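Local atomic coordinates of chitin binding protein (PDB entry 6IF7), a protein that is an insecticidal, copper-binding fern protein, possibly a chitin-active lytic polysaccharide monooxygenase of family AA10. Residues 39-44 and 68-73. Residues are numbered along the deposited sequence; the frame is centred on the assembly and turned at random.
Sequences FYDWNE and RFKYRG. Unlike the reference sequence in segment 68-73: Tyr-71 (reference Phe).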
loop_
_atom_site.group_PDB
_atom_site.type_symbol
_atom_site.label_atom_id
_atom_site.label_comp_id
_atom_site.label_asym_id
_atom_site.label_seq_id
_atom_site.Cartn_x
_atom_site.Cartn_y
_atom_site.Cartn_z
ATOM N N PHE A 39 11.765 -7.213 -4.451
ATOM C CA PHE A 39 11.248 -7.489 -3.105
ATOM C C PHE A 39 12.239 -7.283 -1.976
ATOM O O PHE A 39 11.836 -6.948 -0.867
ATOM C CB PHE A 39 10.600 -8.869 -3.044
ATOM C CG PHE A 39 9.370 -8.954 -3.891
ATOM C CD1 PHE A 39 8.130 -8.561 -3.388
ATOM C CD2 PHE A 39 9.459 -9.327 -5.235
ATOM C CE1 PHE A 39 7.008 -8.582 -4.201
ATOM C CE2 PHE A 39 8.338 -9.344 -6.052
ATOM C CZ PHE A 39 7.111 -8.977 -5.540
ATOM N N TYR A 40 13.529 -7.443 -2.250
ATOM C CA TYR A 40 14.531 -6.950 -1.326
ATOM C C TYR A 40 14.536 -5.421 -1.307
ATOM O O TYR A 40 14.940 -4.849 -0.318
ATOM C CB TYR A 40 15.920 -7.493 -1.657
ATOM C CG TYR A 40 16.024 -8.991 -1.503
ATOM C CD1 TYR A 40 15.842 -9.589 -0.262
ATOM C CD2 TYR A 40 16.288 -9.808 -2.600
ATOM C CE1 TYR A 40 15.949 -10.963 -0.106
ATOM C CE2 TYR A 40 16.404 -11.176 -2.458
ATOM C CZ TYR A 40 16.230 -11.744 -1.205
ATOM O OH TYR A 40 16.288 -13.101 -1.061
ATOM N N ASP A 41 14.084 -4.778 -2.391
ATOM C CA ASP A 41 13.836 -3.326 -2.427
ATOM C C ASP A 41 12.371 -2.963 -2.125
ATOM O O ASP A 41 11.799 -2.048 -2.758
ATOM C CB ASP A 41 14.210 -2.748 -3.802
ATOM C CG ASP A 41 15.624 -3.101 -4.238
ATOM O OD1 ASP A 41 16.438 -3.499 -3.382
ATOM O OD2 ASP A 41 15.901 -2.987 -5.444
ATOM N N TRP A 42 11.773 -3.643 -1.136
ATOM C CA TRP A 42 10.349 -3.434 -0.769
ATOM C C TRP A 42 10.074 -2.004 -0.284
ATOM O O TRP A 42 8.927 -1.509 -0.348
ATOM C CB TRP A 42 9.875 -4.453 0.291
ATOM C CG TRP A 42 10.651 -4.364 1.559
ATOM C CD1 TRP A 42 11.767 -5.065 1.876
ATOM C CD2 TRP A 42 10.407 -3.480 2.653
ATOM N NE1 TRP A 42 12.228 -4.699 3.122
ATOM C CE2 TRP A 42 11.411 -3.720 3.618
ATOM C CE3 TRP A 42 9.425 -2.527 2.929
ATOM C CZ2 TRP A 42 11.463 -3.035 4.827
ATOM C CZ3 TRP A 42 9.470 -1.853 4.156
ATOM C CH2 TRP A 42 10.475 -2.107 5.078
ATOM N N ASN A 43 11.125 -1.348 0.197
ATOM C CA ASN A 43 11.007 -0.012 0.775
ATOM C C ASN A 43 11.103 1.136 -0.231
ATOM O O ASN A 43 11.120 2.310 0.165
ATOM C CB ASN A 43 12.057 0.161 1.892
ATOM C CG ASN A 43 13.492 0.060 1.382
ATOM O OD1 ASN A 43 13.740 -0.316 0.240
ATOM N ND2 ASN A 43 14.441 0.385 2.245
ATOM N N GLU A 44 11.168 0.806 -1.519
ATOM C CA GLU A 44 11.420 1.796 -2.539
ATOM C C GLU A 44 10.447 1.651 -3.712
ATOM O O GLU A 44 10.850 1.698 -4.877
ATOM C CB GLU A 44 12.898 1.731 -2.990
ATOM C CG GLU A 44 13.371 3.019 -3.639
ATOM C CD GLU A 44 14.812 2.970 -4.092
ATOM O OE1 GLU A 44 15.106 2.269 -5.064
ATOM O OE2 GLU A 44 15.640 3.655 -3.479
ATOM N N ARG A 68 5.791 1.613 -12.033
ATOM C CA ARG A 68 7.166 1.159 -12.137
ATOM C C ARG A 68 7.139 -0.297 -12.568
ATOM O O ARG A 68 6.641 -1.138 -11.847
ATOM C CB ARG A 68 7.882 1.286 -10.797
ATOM C CG ARG A 68 7.928 2.695 -10.200
ATOM C CD ARG A 68 9.121 3.531 -10.668
ATOM N NE ARG A 68 10.358 2.796 -10.460
ATOM C CZ ARG A 68 10.973 2.606 -9.284
ATOM N NH1 ARG A 68 10.512 3.121 -8.146
ATOM N NH2 ARG A 68 12.085 1.876 -9.256
ATOM N N PHE A 69 7.645 -0.580 -13.765
ATOM C CA PHE A 69 7.721 -1.953 -14.301
ATOM C C PHE A 69 8.404 -2.927 -13.347
ATOM O O PHE A 69 7.996 -4.075 -13.216
ATOM C CB PHE A 69 8.494 -1.947 -15.625
ATOM C CG PHE A 69 8.308 -3.178 -16.437
ATOM C CD1 PHE A 69 7.133 -3.380 -17.132
ATOM C CD2 PHE A 69 9.305 -4.121 -16.517
ATOM C CE1 PHE A 69 6.959 -4.508 -17.899
ATOM C CE2 PHE A 69 9.136 -5.262 -17.277
ATOM C CZ PHE A 69 7.959 -5.460 -17.962
ATOM N N LYS A 70 9.465 -2.454 -12.702
ATOM C CA LYS A 70 10.150 -3.189 -11.638
ATOM C C LYS A 70 9.195 -3.847 -10.618
ATOM O O LYS A 70 9.397 -4.993 -10.235
ATOM C CB LYS A 70 11.107 -2.238 -10.915
ATOM C CG LYS A 70 11.767 -2.793 -9.667
ATOM C CD LYS A 70 12.752 -1.803 -9.087
ATOM C CE LYS A 70 13.497 -2.425 -7.924
ATOM N NZ LYS A 70 14.365 -1.433 -7.217
ATOM N N TYR A 71 8.157 -3.134 -10.212
ATOM C CA TYR A 71 7.212 -3.647 -9.216
ATOM C C TYR A 71 5.909 -4.201 -9.799
ATOM O O TYR A 71 4.899 -4.325 -9.078
ATOM C CB TYR A 71 6.931 -2.550 -8.179
ATOM C CG TYR A 71 8.160 -2.179 -7.388
ATOM C CD1 TYR A 71 8.645 -3.017 -6.383
ATOM C CD2 TYR A 71 8.854 -0.991 -7.648
ATOM C CE1 TYR A 71 9.785 -2.675 -5.651
ATOM C CE2 TYR A 71 9.987 -0.647 -6.932
ATOM C CZ TYR A 71 10.462 -1.498 -5.938
ATOM O OH TYR A 71 11.599 -1.138 -5.212
ATOM N N ARG A 72 5.936 -4.578 -11.080
ATOM C CA ARG A 72 4.749 -5.099 -11.801
ATOM C C ARG A 72 4.042 -6.331 -11.165
ATOM O O ARG A 72 2.821 -6.498 -11.285
ATOM C CB ARG A 72 5.121 -5.427 -13.252
ATOM C CG ARG A 72 6.116 -6.590 -13.402
ATOM C CD ARG A 72 6.634 -6.619 -14.836
ATOM N NE ARG A 72 7.720 -7.552 -15.141
ATOM C CZ ARG A 72 9.004 -7.411 -14.791
ATOM N NH1 ARG A 72 9.403 -6.402 -14.009
ATOM N NH2 ARG A 72 9.897 -8.316 -15.210
ATOM N N GLY A 73 4.801 -7.194 -10.509
ATOM C CA GLY A 73 4.203 -8.249 -9.672
ATOM C C GLY A 73 3.187 -7.800 -8.614
ATOM O O GLY A 73 2.286 -8.553 -8.261
HETATM O O HOH W 1 12.978 1.057 -6.461
#
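The type I beta turn from Asp-41 to Glu-44, which follows helix 36-40, is pinned to the 3-10 segment 69-73 by Tyr-71 and Lys-70. Tyr-71 OH donates to Asp-41 O at 2.6 Å, and Glu-44 N, closing the turn, reaches the same oxygen from the opposite face of its carbonyl plane at 3.2 Å. Tyrosine suits this place because its buried ring carries a hydroxyl far enough to meet the turn; the reference sequence has phenylalanine, which lacks that donor. The Lys-70 side chain, CG anti to the backbone N (chi1 172°), crosses that of Asp-41 at about a right angle; long and extended, it carries its ammonium to carboxylate and water alike. NZ forms a salt bridge with Asp-41 OD2 at 2.8 Å, on the anti side. One water accepts from Lys-70 NZ and Arg-68 NH2 and donates to Glu-44 O and OE1; Arg-68 NH1 is held by Asn-46 O. A methionine in place of Lys-70 would probably leave the Asp-41 carboxylate without this countercharge and the water with one donor fewer. Glu-44 OE2 is hydrogen-bonded to His-1 NE2, making this side chain a second-shell partner of the His-1/His-103 copper site, the histidine brace typical of lytic polysaccharide monooxygenases.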